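Side-chain contacts in antifungal protein GAFP-1 (Gastrodia elata, PDB 1XD5), which probably binds mannose as a monomeric bulb-type lectin of an orchid and acts as an antifungal protein: residues Leu31-Asn36 with Arg89-Val94; Cys52-Gln57 with Leu62-Gly67; Gly81-Ile86 with Asn101-Thr106. All blocks are in the same frame, centred on the assembly; numbering follows the deposited sequence.

Interaction 1 (Leu31-Asn36 with Arg89-Val94); sequences LVLYDN and RDRNVV. With SO4 (sulfate ion), chain F.
Leu33 and Asp35 on strand 31-35 face Arg91 and Val93 across a junction between two sheets of the beta-prism II fold characteristic of monocot mannose-binding lectins. The inner half is mainly aliphatic. Leu33 and Val93 run past each other in opposite directions, with Leu33 CD2 4.1 Å from Val93 CG2; the same methyl lies 3.7 Å from the Arg91 carbonyl O, which is bonded by Thr108. Branched aliphatic residues suit this buried seam, where they fill the angle between the sheets. Further out the chemistry becomes ionic. The Arg91 chain bends at chi3 (69°), which turns its guanidinium toward Asp35, and NH1 donates to Asp35 OD2 at 2.8 Å in a salt bridge with an N-H...O angle of 149°. The carboxylate offers its anti lone pair, while its plane stands 90° to that of the guanidinium. NH1 also donates to O4 of a sulfate ion at 2.8 Å, and NH2 to sulfate O2 at 2.8 Å, so that the anion docks on one edge of the arginine; it probably came from the crystallisation liquor. Arg91 sits inside an Asx turn, in which Asp90 OD1 accepts from Asn92 N at 3.1 Å, leading the chain into strand 93-96. Val40 of strand 38-42 and Tyr21 of strand 21-25 flank Arg91, Arg38 also bonds the sulfate, and Leu87 of strand 84-87 touches both Leu33 and Val93.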
ATOM      1  N   LEU A  31       7.937   2.844  -0.299  1.00  8.62           N
ATOM      2  CA  LEU A  31       6.877   1.884  -0.548  1.00  8.67           C
ATOM      3  C   LEU A  31       7.002   1.488  -2.018  1.00  8.72           C
ATOM      4  O   LEU A  31       6.906   2.338  -2.903  1.00  8.78           O
ATOM      5  CB  LEU A  31       5.513   2.517  -0.272  1.00  8.62           C
ATOM      6  CG  LEU A  31       4.263   1.688  -0.593  1.00  9.61           C
ATOM      7  CD1 LEU A  31       4.230   0.367   0.213  1.00  7.92           C
ATOM      8  CD2 LEU A  31       3.008   2.528  -0.335  1.00  8.69           C
ATOM      9  N   VAL A  32       7.257   0.210  -2.279  1.00  8.36           N
ATOM     10  CA  VAL A  32       7.638  -0.213  -3.624  1.00  8.93           C
ATOM     11  C   VAL A  32       6.858  -1.427  -4.119  1.00  9.13           C
ATOM     12  O   VAL A  32       6.653  -2.390  -3.381  1.00  9.46           O
ATOM     13  CB  VAL A  32       9.162  -0.535  -3.724  1.00  9.38           C
ATOM     14  CG1 VAL A  32       9.562  -0.810  -5.183  1.00  8.31           C
ATOM     15  CG2 VAL A  32      10.015   0.586  -3.126  1.00  7.92           C
ATOM     16  N   LEU A  33       6.441  -1.364  -5.381  1.00  9.24           N
ATOM     17  CA  LEU A  33       5.912  -2.525  -6.077  1.00  8.99           C
ATOM     18  C   LEU A  33       7.005  -3.166  -6.940  1.00  9.30           C
ATOM     19  O   LEU A  33       7.559  -2.521  -7.840  1.00  9.21           O
ATOM     20  CB  LEU A  33       4.702  -2.130  -6.936  1.00  8.26           C
ATOM     21  CG  LEU A  33       3.993  -3.261  -7.689  1.00  8.51           C
ATOM     22  CD1 LEU A  33       3.468  -4.353  -6.763  1.00  7.34           C
ATOM     23  CD2 LEU A  33       2.875  -2.709  -8.520  1.00  6.27           C
ATOM     24  N   TYR A  34       7.323  -4.428  -6.655  1.00  9.70           N
ATOM     25  CA  TYR A  34       8.250  -5.183  -7.491  1.00  9.95           C
ATOM     26  C   TYR A  34       7.526  -6.185  -8.361  1.00 10.46           C
ATOM     27  O   TYR A  34       6.637  -6.893  -7.901  1.00 10.89           O
ATOM     28  CB  TYR A  34       9.277  -5.929  -6.644  1.00 10.20           C
ATOM     29  CG  TYR A  34      10.206  -5.019  -5.906  1.00  9.45           C
ATOM     30  CD1 TYR A  34      11.341  -4.511  -6.526  1.00  9.79           C
ATOM     31  CD2 TYR A  34       9.951  -4.657  -4.580  1.00  9.49           C
ATOM     32  CE1 TYR A  34      12.205  -3.663  -5.851  1.00 10.35           C
ATOM     33  CE2 TYR A  34      10.820  -3.818  -3.894  1.00  9.25           C
ATOM     34  CZ  TYR A  34      11.942  -3.321  -4.543  1.00  9.73           C
ATOM     35  OH  TYR A  34      12.819  -2.483  -3.889  1.00 10.60           O
ATOM     36  N   ASP A  35       7.942  -6.253  -9.617  1.00 10.45           N
ATOM     37  CA  ASP A  35       7.434  -7.237 -10.551  1.00 11.43           C
ATOM     38  C   ASP A  35       8.597  -8.190 -10.824  1.00 12.23           C
ATOM     39  O   ASP A  35       9.530  -7.855 -11.568  1.00 12.20           O
ATOM     40  CB  ASP A  35       6.965  -6.536 -11.827  1.00 11.40           C
ATOM     41  CG  ASP A  35       6.421  -7.502 -12.872  1.00 12.22           C
ATOM     42  OD1 ASP A  35       6.678  -8.722 -12.794  1.00 12.78           O
ATOM     43  OD2 ASP A  35       5.729  -7.115 -13.813  1.00 11.55           O
ATOM     44  N   ASN A  36       8.561  -9.355 -10.188  1.00 12.44           N
ATOM     45  CA  ASN A  36       9.680 -10.291 -10.256  1.00 13.48           C
ATOM     46  C   ASN A  36      11.029  -9.604 -10.042  1.00 13.23           C
ATOM     47  O   ASN A  36      11.917  -9.663 -10.902  1.00 13.32           O
ATOM     48  CB  ASN A  36       9.617 -11.089 -11.564  1.00 14.02           C
ATOM     49  CG  ASN A  36       8.366 -11.939 -11.639  1.00 16.36           C
ATOM     50  OD1 ASN A  36       7.307 -11.480 -12.070  1.00 20.63           O
ATOM     51  ND2 ASN A  36       8.462 -13.160 -11.155  1.00 18.75           N
ATOM     52  N   ARG A  89      -4.155  -9.821  -9.119  1.00 11.53           N
ATOM     53  CA  ARG A  89      -3.479 -10.705 -10.054  1.00 11.70           C
ATOM     54  C   ARG A  89      -3.132 -10.010 -11.379  1.00 11.51           C
ATOM     55  O   ARG A  89      -2.317 -10.516 -12.137  1.00 11.52           O
ATOM     56  CB  ARG A  89      -4.330 -11.951 -10.298  1.00 12.28           C
ATOM     57  CG  ARG A  89      -4.238 -12.973  -9.161  1.00 13.43           C
ATOM     58  CD  ARG A  89      -5.270 -14.074  -9.260  1.00 17.91           C
ATOM     59  NE  ARG A  89      -5.175 -15.050  -8.177  1.00 20.48           N
ATOM     60  CZ  ARG A  89      -4.380 -16.117  -8.184  1.00 22.90           C
ATOM     61  NH1 ARG A  89      -3.575 -16.356  -9.211  1.00 23.83           N
ATOM     62  NH2 ARG A  89      -4.383 -16.942  -7.146  1.00 24.79           N
ATOM     63  N   ASP A  90      -3.754  -8.863 -11.660  1.00 11.16           N
ATOM     64  CA  ASP A  90      -3.386  -8.066 -12.839  1.00 10.90           C
ATOM     65  C   ASP A  90      -2.306  -7.024 -12.510  1.00 10.44           C
ATOM     66  O   ASP A  90      -2.032  -6.128 -13.319  1.00 10.48           O
ATOM     67  CB  ASP A  90      -4.618  -7.404 -13.465  1.00 10.89           C
ATOM     68  CG  ASP A  90      -5.170  -6.257 -12.616  1.00 11.61           C
ATOM     69  OD1 ASP A  90      -4.787  -6.137 -11.434  1.00 11.34           O
ATOM     70  OD2 ASP A  90      -6.001  -5.431 -13.051  1.00 11.63           O
ATOM     71  N   ARG A  91      -1.708  -7.152 -11.320  1.00  9.94           N
ATOM     72  CA  ARG A  91      -0.606  -6.291 -10.856  1.00  9.72           C
ATOM     73  C   ARG A  91      -1.022  -4.890 -10.389  1.00  9.65           C
ATOM     74  O   ARG A  91      -0.164  -4.087 -10.005  1.00  9.74           O
ATOM     75  CB  ARG A  91       0.512  -6.192 -11.909  1.00  9.24           C
ATOM     76  CG  ARG A  91       1.890  -5.920 -11.312  1.00 10.13           C
ATOM     77  CD  ARG A  91       2.973  -5.671 -12.344  1.00  9.11           C
ATOM     78  NE  ARG A  91       2.787  -4.397 -13.036  1.00  8.87           N
ATOM     79  CZ  ARG A  91       3.669  -3.865 -13.881  1.00  9.20           C
ATOM     80  NH1 ARG A  91       4.821  -4.483 -14.135  1.00  9.09           N
ATOM     81  NH2 ARG A  91       3.399  -2.713 -14.473  1.00  9.83           N
ATOM     82  N   ASN A  92      -2.320  -4.583 -10.437  1.00  9.37           N
ATOM     83  CA  ASN A  92      -2.811  -3.317  -9.893  1.00  9.28           C
ATOM     84  C   ASN A  92      -2.851  -3.444  -8.381  1.00  8.86           C
ATOM     85  O   ASN A  92      -3.097  -4.528  -7.856  1.00  9.15           O
ATOM     86  CB  ASN A  92      -4.204  -2.936 -10.448  1.00  9.04           C
ATOM     87  CG  ASN A  92      -4.400  -1.412 -10.579  1.00  9.91           C
ATOM     88  OD1 ASN A  92      -3.519  -0.636 -10.224  1.00  9.32           O
ATOM     89  ND2 ASN A  92      -5.556  -0.992 -11.105  1.00  8.69           N
ATOM     90  N   VAL A  93      -2.565  -2.352  -7.682  1.00  8.24           N
ATOM     91  CA  VAL A  93      -2.694  -2.316  -6.231  1.00  8.71           C
ATOM     92  C   VAL A  93      -3.803  -1.316  -5.992  1.00  8.66           C
ATOM     93  O   VAL A  93      -3.714  -0.183  -6.449  1.00  8.46           O
ATOM     94  CB  VAL A  93      -1.399  -1.859  -5.531  1.00  8.82           C
ATOM     95  CG1 VAL A  93      -1.568  -1.861  -4.002  1.00  9.64           C
ATOM     96  CG2 VAL A  93      -0.237  -2.764  -5.913  1.00  9.70           C
ATOM     97  N   VAL A  94      -4.862  -1.752  -5.322  1.00  8.95           N
ATOM     98  CA  VAL A  94      -6.100  -0.972  -5.254  1.00  9.30           C
ATOM     99  C   VAL A  94      -6.649  -0.952  -3.828  1.00  9.79           C
ATOM    100  O   VAL A  94      -6.555  -1.938  -3.116  1.00  9.94           O
ATOM    101  CB  VAL A  94      -7.175  -1.551  -6.209  1.00  9.31           C
ATOM    102  CG1 VAL A  94      -8.412  -0.632  -6.315  1.00  9.33           C
ATOM    103  CG2 VAL A  94      -6.588  -1.833  -7.608  1.00  9.28           C
TER
HETATM  104  S   SO4 F1002       6.253  -2.044 -16.723  1.00 16.79           S
HETATM  105  O1  SO4 F1002       5.828  -1.890 -18.098  1.00 18.08           O
HETATM  106  O2  SO4 F1002       5.387  -1.242 -15.868  1.00 16.80           O
HETATM  107  O3  SO4 F1002       7.618  -1.562 -16.570  1.00 18.63           O
HETATM  108  O4  SO4 F1002       6.178  -3.458 -16.361  1.00 16.68           O

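Interaction 2 (Cys52-Gln57 with Leu62-Gly67)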
ATOM      1  N   CYS A  52       9.799   2.312   8.859  1.00 14.56           N
ATOM      2  CA  CYS A  52       8.439   2.717   8.518  1.00 14.39           C
ATOM      3  C   CYS A  52       7.445   1.583   8.553  1.00 13.48           C
ATOM      4  O   CYS A  52       7.798   0.424   8.381  1.00 12.94           O
ATOM      5  CB  CYS A  52       8.382   3.374   7.143  1.00 14.36           C
ATOM      6  SG  CYS A  52       8.917   5.086   7.224  1.00 16.32           S
ATOM      7  N   VAL A  53       6.188   1.949   8.758  1.00 13.18           N
ATOM      8  CA  VAL A  53       5.078   1.010   8.699  1.00 12.38           C
ATOM      9  C   VAL A  53       4.038   1.565   7.727  1.00 12.14           C
ATOM     10  O   VAL A  53       4.044   2.760   7.417  1.00 11.78           O
ATOM     11  CB  VAL A  53       4.492   0.748  10.113  1.00 12.61           C
ATOM     12  CG1 VAL A  53       5.585   0.229  11.051  1.00 13.12           C
ATOM     13  CG2 VAL A  53       3.859   2.006  10.693  1.00 12.36           C
ATOM     14  N   LEU A  54       3.169   0.696   7.227  1.00 11.24           N
ATOM     15  CA  LEU A  54       2.162   1.099   6.277  1.00 11.11           C
ATOM     16  C   LEU A  54       0.804   0.826   6.912  1.00 11.42           C
ATOM     17  O   LEU A  54       0.506  -0.313   7.259  1.00 10.19           O
ATOM     18  CB  LEU A  54       2.309   0.317   4.962  1.00 10.83           C
ATOM     19  CG  LEU A  54       1.304   0.670   3.853  1.00 11.41           C
ATOM     20  CD1 LEU A  54       1.509   2.102   3.373  1.00  8.35           C
ATOM     21  CD2 LEU A  54       1.379  -0.316   2.672  1.00  9.00           C
ATOM     22  N   LYS A  55       0.006   1.875   7.078  1.00 11.24           N
ATOM     23  CA  LYS A  55      -1.281   1.756   7.754  1.00 12.40           C
ATOM     24  C   LYS A  55      -2.423   1.973   6.775  1.00 11.69           C
ATOM     25  O   LYS A  55      -2.507   3.022   6.152  1.00 11.00           O
ATOM     26  CB  LYS A  55      -1.387   2.781   8.893  1.00 13.07           C
ATOM     27  CG  LYS A  55      -0.398   2.576  10.036  1.00 16.86           C
ATOM     28  CD  LYS A  55      -0.838   3.351  11.289  1.00 21.88           C
ATOM     29  CE  LYS A  55       0.199   3.250  12.407  1.00 25.01           C
ATOM     30  NZ  LYS A  55      -0.022   4.263  13.488  1.00 28.23           N
ATOM     31  N   MET A  56      -3.304   0.984   6.661  1.00 11.47           N
ATOM     32  CA  MET A  56      -4.548   1.136   5.930  1.00 11.56           C
ATOM     33  C   MET A  56      -5.549   1.623   6.970  1.00 11.72           C
ATOM     34  O   MET A  56      -5.955   0.860   7.848  1.00 11.68           O
ATOM     35  CB  MET A  56      -4.981  -0.203   5.307  1.00 11.58           C
ATOM     36  CG  MET A  56      -6.310  -0.177   4.534  1.00 13.79           C
ATOM     37  SD  MET A  56      -6.241   0.805   3.011  1.00 17.11           S
ATOM     38  CE  MET A  56      -7.105   2.313   3.502  1.00 15.04           C
ATOM     39  N   GLN A  57      -5.918   2.898   6.886  1.00 11.46           N
ATOM     40  CA  GLN A  57      -6.762   3.523   7.900  1.00 11.85           C
ATOM     41  C   GLN A  57      -8.253   3.324   7.654  1.00 11.56           C
ATOM     42  O   GLN A  57      -8.695   3.092   6.527  1.00 10.63           O
ATOM     43  CB  GLN A  57      -6.429   5.017   8.020  1.00 12.11           C
ATOM     44  CG  GLN A  57      -4.961   5.259   8.413  1.00 13.52           C
ATOM     45  CD  GLN A  57      -4.637   6.708   8.716  1.00 14.23           C
ATOM     46  OE1 GLN A  57      -3.617   6.988   9.323  1.00 16.57           O
ATOM     47  NE2 GLN A  57      -5.487   7.624   8.277  1.00 12.91           N
ATOM     48  N   LEU A  62      -4.330   5.705   3.057  1.00 10.36           N
ATOM     49  CA  LEU A  62      -3.200   4.787   3.190  1.00 10.08           C
ATOM     50  C   LEU A  62      -1.991   5.624   3.531  1.00  9.87           C
ATOM     51  O   LEU A  62      -1.629   6.530   2.778  1.00 10.08           O
ATOM     52  CB  LEU A  62      -2.951   4.036   1.874  1.00  9.67           C
ATOM     53  CG  LEU A  62      -1.822   2.999   1.862  1.00  9.65           C
ATOM     54  CD1 LEU A  62      -2.241   1.764   2.655  1.00  8.28           C
ATOM     55  CD2 LEU A  62      -1.460   2.607   0.417  1.00  9.24           C
ATOM     56  N   VAL A  63      -1.357   5.326   4.653  1.00  9.99           N
ATOM     57  CA  VAL A  63      -0.362   6.238   5.183  1.00 10.20           C
ATOM     58  C   VAL A  63       0.884   5.508   5.616  1.00 10.25           C
ATOM     59  O   VAL A  63       0.811   4.474   6.280  1.00 10.38           O
ATOM     60  CB  VAL A  63      -0.909   7.048   6.396  1.00 10.15           C
ATOM     61  CG1 VAL A  63       0.079   8.129   6.799  1.00 11.74           C
ATOM     62  CG2 VAL A  63      -2.260   7.685   6.069  1.00 10.44           C
ATOM     63  N   ILE A  64       2.034   6.069   5.249  1.00 10.32           N
ATOM     64  CA  ILE A  64       3.305   5.575   5.745  1.00 10.38           C
ATOM     65  C   ILE A  64       3.658   6.372   6.995  1.00 11.12           C
ATOM     66  O   ILE A  64       3.667   7.605   6.963  1.00 10.30           O
ATOM     67  CB  ILE A  64       4.414   5.739   4.673  1.00  9.72           C
ATOM     68  CG1 ILE A  64       4.085   4.929   3.414  1.00  9.09           C
ATOM     69  CG2 ILE A  64       5.789   5.355   5.255  1.00 10.43           C
ATOM     70  CD1 ILE A  64       5.096   5.128   2.280  1.00  7.73           C
ATOM     71  N   TYR A  65       3.955   5.662   8.082  1.00 12.25           N
ATOM     72  CA  TYR A  65       4.402   6.293   9.326  1.00 14.37           C
ATOM     73  C   TYR A  65       5.767   5.778   9.722  1.00 14.89           C
ATOM     74  O   TYR A  65       6.092   4.624   9.467  1.00 14.81           O
ATOM     75  CB  TYR A  65       3.446   5.982  10.489  1.00 14.86           C
ATOM     76  CG  TYR A  65       2.116   6.684  10.425  1.00 16.27           C
ATOM     77  CD1 TYR A  65       1.948   7.968  10.944  1.00 18.40           C
ATOM     78  CD2 TYR A  65       1.016   6.052   9.859  1.00 18.28           C
ATOM     79  CE1 TYR A  65       0.706   8.610  10.882  1.00 20.21           C
ATOM     80  CE2 TYR A  65      -0.216   6.671   9.801  1.00 20.08           C
ATOM     81  CZ  TYR A  65      -0.369   7.948  10.297  1.00 20.66           C
ATOM     82  OH  TYR A  65      -1.616   8.531  10.214  1.00 23.41           O
ATOM     83  N   SER A  66       6.558   6.636  10.360  1.00 16.39           N
ATOM     84  CA  SER A  66       7.757   6.191  11.065  1.00 17.76           C
ATOM     85  C   SER A  66       7.509   6.588  12.508  1.00 18.70           C
ATOM     86  O   SER A  66       7.522   7.772  12.841  1.00 18.73           O
ATOM     87  CB  SER A  66       9.017   6.858  10.515  1.00 18.24           C
ATOM     88  OG  SER A  66      10.167   6.462  11.259  1.00 19.35           O
ATOM     89  N   GLY A  67       7.228   5.604  13.357  1.00 19.82           N
ATOM     90  CA  GLY A  67       6.731   5.901  14.692  1.00 21.23           C
ATOM     91  C   GLY A  67       5.461   6.718  14.567  1.00 22.11           C
ATOM     92  O   GLY A  67       4.522   6.303  13.882  1.00 22.58           O
TER
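Tyr65 OH donates to Gln57 OE1 at 2.7 Å, lying in the carbonyl plane of the amide, whose own plane is 24° from that of the ring. Gln57 reaches the phenol by an extended chain (chi2 -173°), and its NE2 is tied to Asp59. Gln57, Asp59, Val63 and Tyr65 match the mannose-binding motif of bulb-type lectins, consistent with a sugar pocket. Tyr65 is sandwiched: Val63 CG1 lies against one face, toward its rim, and over the other lies Lys55 NZ, 4.5 Å from the ring centroid and 21° off its normal, a cation-pi contact. The methylene chain of Lys55 passes over the CD2-CE2 side of the ring, with CD 3.6 Å from Tyr65 CD2. The two strands form an antiparallel hairpin in which Val53-Tyr65 and Lys55-Val63 are hydrogen-bonded pairs; Lys55 N to Val63 O measures 2.8 Å. The reverse face is largely apolar: Leu54 CD1 meets Leu62 CG at 3.8 Å, and the unbranched Met56 chain brings SD to 4.1 Å from Leu62 CD1. Cys52 packs its SG on Ile64 CG2 and is disulfide-bonded to Cys29. Strand 8-10 flanks 52-56, strand 69-73 flanks 62-66, and Ile25 of strand 21-25 covers Cys52, Leu54 and Ile64.

Interaction 3 (Gly81-Ile86 with Asn101-Thr106)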
ATOM      1  N   GLY A  81     -15.109   3.670   7.382  1.00 15.07           N
ATOM      2  CA  GLY A  81     -15.787   2.491   6.884  1.00 14.78           C
ATOM      3  C   GLY A  81     -14.826   1.323   6.869  1.00 14.62           C
ATOM      4  O   GLY A  81     -13.755   1.388   7.470  1.00 14.10           O
ATOM      5  N   ASN A  82     -15.228   0.262   6.184  1.00 14.65           N
ATOM      6  CA  ASN A  82     -14.379  -0.895   5.964  1.00 15.46           C
ATOM      7  C   ASN A  82     -13.756  -0.766   4.591  1.00 15.12           C
ATOM      8  O   ASN A  82     -14.463  -0.715   3.576  1.00 14.95           O
ATOM      9  CB  ASN A  82     -15.193  -2.186   6.050  1.00 16.46           C
ATOM     10  CG  ASN A  82     -15.509  -2.575   7.478  1.00 19.35           C
ATOM     11  OD1 ASN A  82     -14.613  -2.907   8.268  1.00 24.01           O
ATOM     12  ND2 ASN A  82     -16.787  -2.535   7.825  1.00 23.99           N
ATOM     13  N   TYR A  83     -12.432  -0.672   4.564  1.00 14.24           N
ATOM     14  CA  TYR A  83     -11.698  -0.602   3.307  1.00 13.45           C
ATOM     15  C   TYR A  83     -10.637  -1.684   3.329  1.00 13.16           C
ATOM     16  O   TYR A  83     -10.270  -2.177   4.397  1.00 13.10           O
ATOM     17  CB  TYR A  83     -11.048   0.775   3.134  1.00 13.93           C
ATOM     18  CG  TYR A  83     -12.031   1.923   3.164  1.00 14.81           C
ATOM     19  CD1 TYR A  83     -12.261   2.638   4.345  1.00 15.34           C
ATOM     20  CD2 TYR A  83     -12.745   2.285   2.024  1.00 15.94           C
ATOM     21  CE1 TYR A  83     -13.176   3.683   4.382  1.00 15.67           C
ATOM     22  CE2 TYR A  83     -13.657   3.333   2.046  1.00 15.31           C
ATOM     23  CZ  TYR A  83     -13.872   4.021   3.231  1.00 16.90           C
ATOM     24  OH  TYR A  83     -14.767   5.062   3.252  1.00 16.07           O
ATOM     25  N   TYR A  84     -10.144  -2.068   2.158  1.00 12.74           N
ATOM     26  CA  TYR A  84      -8.984  -2.951   2.115  1.00 12.41           C
ATOM     27  C   TYR A  84      -8.106  -2.584   0.951  1.00 12.01           C
ATOM     28  O   TYR A  84      -8.591  -2.116  -0.075  1.00 12.36           O
ATOM     29  CB  TYR A  84      -9.367  -4.442   2.079  1.00 12.56           C
ATOM     30  CG  TYR A  84     -10.202  -4.848   0.894  1.00 12.80           C
ATOM     31  CD1 TYR A  84     -11.578  -4.666   0.906  1.00 14.54           C
ATOM     32  CD2 TYR A  84      -9.625  -5.433  -0.231  1.00 14.06           C
ATOM     33  CE1 TYR A  84     -12.366  -5.032  -0.182  1.00 14.52           C
ATOM     34  CE2 TYR A  84     -10.409  -5.808  -1.335  1.00 13.42           C
ATOM     35  CZ  TYR A  84     -11.781  -5.604  -1.285  1.00 14.21           C
ATOM     36  OH  TYR A  84     -12.585  -5.941  -2.339  1.00 13.83           O
ATOM     37  N   LEU A  85      -6.810  -2.777   1.152  1.00 11.70           N
ATOM     38  CA  LEU A  85      -5.799  -2.643   0.114  1.00 11.16           C
ATOM     39  C   LEU A  85      -5.504  -4.038  -0.439  1.00 11.13           C
ATOM     40  O   LEU A  85      -5.312  -4.978   0.328  1.00 10.82           O
ATOM     41  CB  LEU A  85      -4.527  -2.061   0.725  1.00 10.73           C
ATOM     42  CG  LEU A  85      -3.338  -1.860  -0.211  1.00 11.64           C
ATOM     43  CD1 LEU A  85      -3.609  -0.697  -1.152  1.00 10.56           C
ATOM     44  CD2 LEU A  85      -2.078  -1.617   0.613  1.00 12.50           C
ATOM     45  N   ILE A  86      -5.474  -4.180  -1.758  1.00 10.31           N
ATOM     46  CA  ILE A  86      -5.220  -5.492  -2.337  1.00 10.76           C
ATOM     47  C   ILE A  86      -4.244  -5.418  -3.505  1.00 10.80           C
ATOM     48  O   ILE A  86      -4.325  -4.512  -4.343  1.00 10.96           O
ATOM     49  CB  ILE A  86      -6.553  -6.199  -2.736  1.00 10.46           C
ATOM     50  CG1 ILE A  86      -6.296  -7.646  -3.186  1.00 10.70           C
ATOM     51  CG2 ILE A  86      -7.320  -5.386  -3.795  1.00 10.36           C
ATOM     52  CD1 ILE A  86      -7.533  -8.511  -3.242  1.00  9.93           C
ATOM     53  N   ASN A 101     -16.045  -0.780  -5.160  1.00 20.67           N
ATOM     54  CA  ASN A 101     -15.665   0.536  -5.662  1.00 20.21           C
ATOM     55  C   ASN A 101     -14.226   0.853  -5.294  1.00 18.83           C
ATOM     56  O   ASN A 101     -13.876   0.864  -4.116  1.00 18.22           O
ATOM     57  CB  ASN A 101     -16.591   1.624  -5.116  1.00 20.70           C
ATOM     58  CG  ASN A 101     -18.031   1.427  -5.536  1.00 22.88           C
ATOM     59  OD1 ASN A 101     -18.332   1.335  -6.726  1.00 25.32           O
ATOM     60  ND2 ASN A 101     -18.929   1.357  -4.558  1.00 24.12           N
ATOM     61  N   ALA A 102     -13.397   1.088  -6.306  1.00 17.76           N
ATOM     62  CA  ALA A 102     -12.010   1.487  -6.080  1.00 17.01           C
ATOM     63  C   ALA A 102     -11.966   2.948  -5.649  1.00 16.77           C
ATOM     64  O   ALA A 102     -12.634   3.802  -6.255  1.00 16.52           O
ATOM     65  CB  ALA A 102     -11.182   1.280  -7.339  1.00 17.17           C
ATOM     66  N   ILE A 103     -11.195   3.236  -4.602  1.00 15.66           N
ATOM     67  CA  ILE A 103     -11.002   4.620  -4.168  1.00 14.90           C
ATOM     68  C   ILE A 103      -9.563   5.104  -4.389  1.00 14.24           C
ATOM     69  O   ILE A 103      -9.281   6.300  -4.289  1.00 14.36           O
ATOM     70  CB  ILE A 103     -11.465   4.847  -2.697  1.00 15.18           C
ATOM     71  CG1 ILE A 103     -10.497   4.214  -1.701  1.00 15.59           C
ATOM     72  CG2 ILE A 103     -12.912   4.359  -2.480  1.00 15.63           C
ATOM     73  CD1 ILE A 103     -10.638   4.744  -0.272  1.00 17.82           C
ATOM     74  N   TRP A 104      -8.667   4.170  -4.705  1.00 13.13           N
ATOM     75  CA  TRP A 104      -7.277   4.485  -5.012  1.00 12.31           C
ATOM     76  C   TRP A 104      -6.668   3.311  -5.758  1.00 12.07           C
ATOM     77  O   TRP A 104      -7.065   2.169  -5.532  1.00 11.92           O
ATOM     78  CB  TRP A 104      -6.492   4.741  -3.725  1.00 11.59           C
ATOM     79  CG  TRP A 104      -5.075   5.213  -3.932  1.00 11.08           C
ATOM     80  CD1 TRP A 104      -4.653   6.485  -4.270  1.00 10.66           C
ATOM     81  CD2 TRP A 104      -3.893   4.421  -3.816  1.00 11.83           C
ATOM     82  NE1 TRP A 104      -3.277   6.518  -4.353  1.00 11.20           N
ATOM     83  CE2 TRP A 104      -2.784   5.269  -4.076  1.00 11.35           C
ATOM     84  CE3 TRP A 104      -3.649   3.075  -3.496  1.00 11.94           C
ATOM     85  CZ2 TRP A 104      -1.463   4.810  -4.043  1.00 12.59           C
ATOM     86  CZ3 TRP A 104      -2.327   2.620  -3.456  1.00 13.37           C
ATOM     87  CH2 TRP A 104      -1.257   3.484  -3.733  1.00 12.45           C
ATOM     88  N   ALA A 105      -5.704   3.601  -6.628  1.00 11.33           N
ATOM     89  CA  ALA A 105      -4.949   2.570  -7.332  1.00 11.97           C
ATOM     90  C   ALA A 105      -3.564   3.081  -7.693  1.00 12.17           C
ATOM     91  O   ALA A 105      -3.364   4.288  -7.848  1.00 12.37           O
ATOM     92  CB  ALA A 105      -5.697   2.127  -8.595  1.00 11.27           C
ATOM     93  N   THR A 106      -2.613   2.161  -7.832  1.00 12.16           N
ATOM     94  CA  THR A 106      -1.277   2.509  -8.313  1.00 12.56           C
ATOM     95  C   THR A 106      -1.279   2.620  -9.832  1.00 13.25           C
ATOM     96  O   THR A 106      -0.353   3.193 -10.411  1.00 13.47           O
ATOM     97  CB  THR A 106      -0.238   1.465  -7.881  1.00 12.23           C
ATOM     98  OG1 THR A 106      -0.729   0.160  -8.209  1.00 12.55           O
ATOM     99  CG2 THR A 106      -0.076   1.437  -6.363  1.00 11.61           C
TER
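The CA atoms of Tyr83 and Ile103 lie 9.1 Å apart, those of Leu85 and Trp104 8.9 Å apart, because strands 84-87 and 102-105 are not direct neighbours in their sheet and strand 93-96 runs between them. The contact thus belongs to a single four-stranded sheet of the beta-prism II fold. Side chains alone bridge the gap, and both bridges are apolar. The chain turns a corner at Ile103, where psi falls to -11°, well away from extended values, and residues 101-102 diverge from the line of 104-105. At this corner the CB of Ile103 is directed toward segment 81-86. CG1 sits between the backbone N and the carbonyl carbon (chi1 73°), and the chain then extends to bring CD1 to 4.0 Å from Tyr83 CD2 and 4.1 Å from Tyr83 CE2. The two side chains cross at about a right angle, and CD1 approaches the ring obliquely on its CD2-CE2 side. Tyrosine fits here because its ring can join the apolar packing while the hydroxyl at its far end reaches a polar partner, the carbonyl O of Gln79. Further along, Leu85 brings CD1 to the rim of the Trp104 indole, 4.2 Å from CZ3 and near the ring plane. Neither side chain sets out directly at the other segment; their ends close the distance. Ser74 and Thr76 of neighbouring loops also meet Trp104, as does Trp41 of strand 38-42, which places the indole where the sheets converge; Leu85 rests on Val93 and Ile95 of the intervening strand 93-96, and strand 3-5 borders strand 84-87 on its other side.

The three contacts sample the three sheets of one prism. Interaction 2 lies within a single sheet and is the most extensive, with backbone bonds, a largely apolar inner face and a mixed outer face consistent with a sugar site. Interaction 1 joins two sheets, grading from buried aliphatic packing to a charged surface, while interaction 3 spans one sheet by apolar side chains alone. Interactions 1 and 3 share a sheet: strand 93-96 of the former probably hydrogen-bonds to both segments of the latter. All meet in the core, where Leu31 touches Ile64 and Leu54, and Leu62 touches Leu85 and Trp104, although interactions 1 and 2 lie on opposite sides of the chain's centre, about 18 Å apart between their own centres.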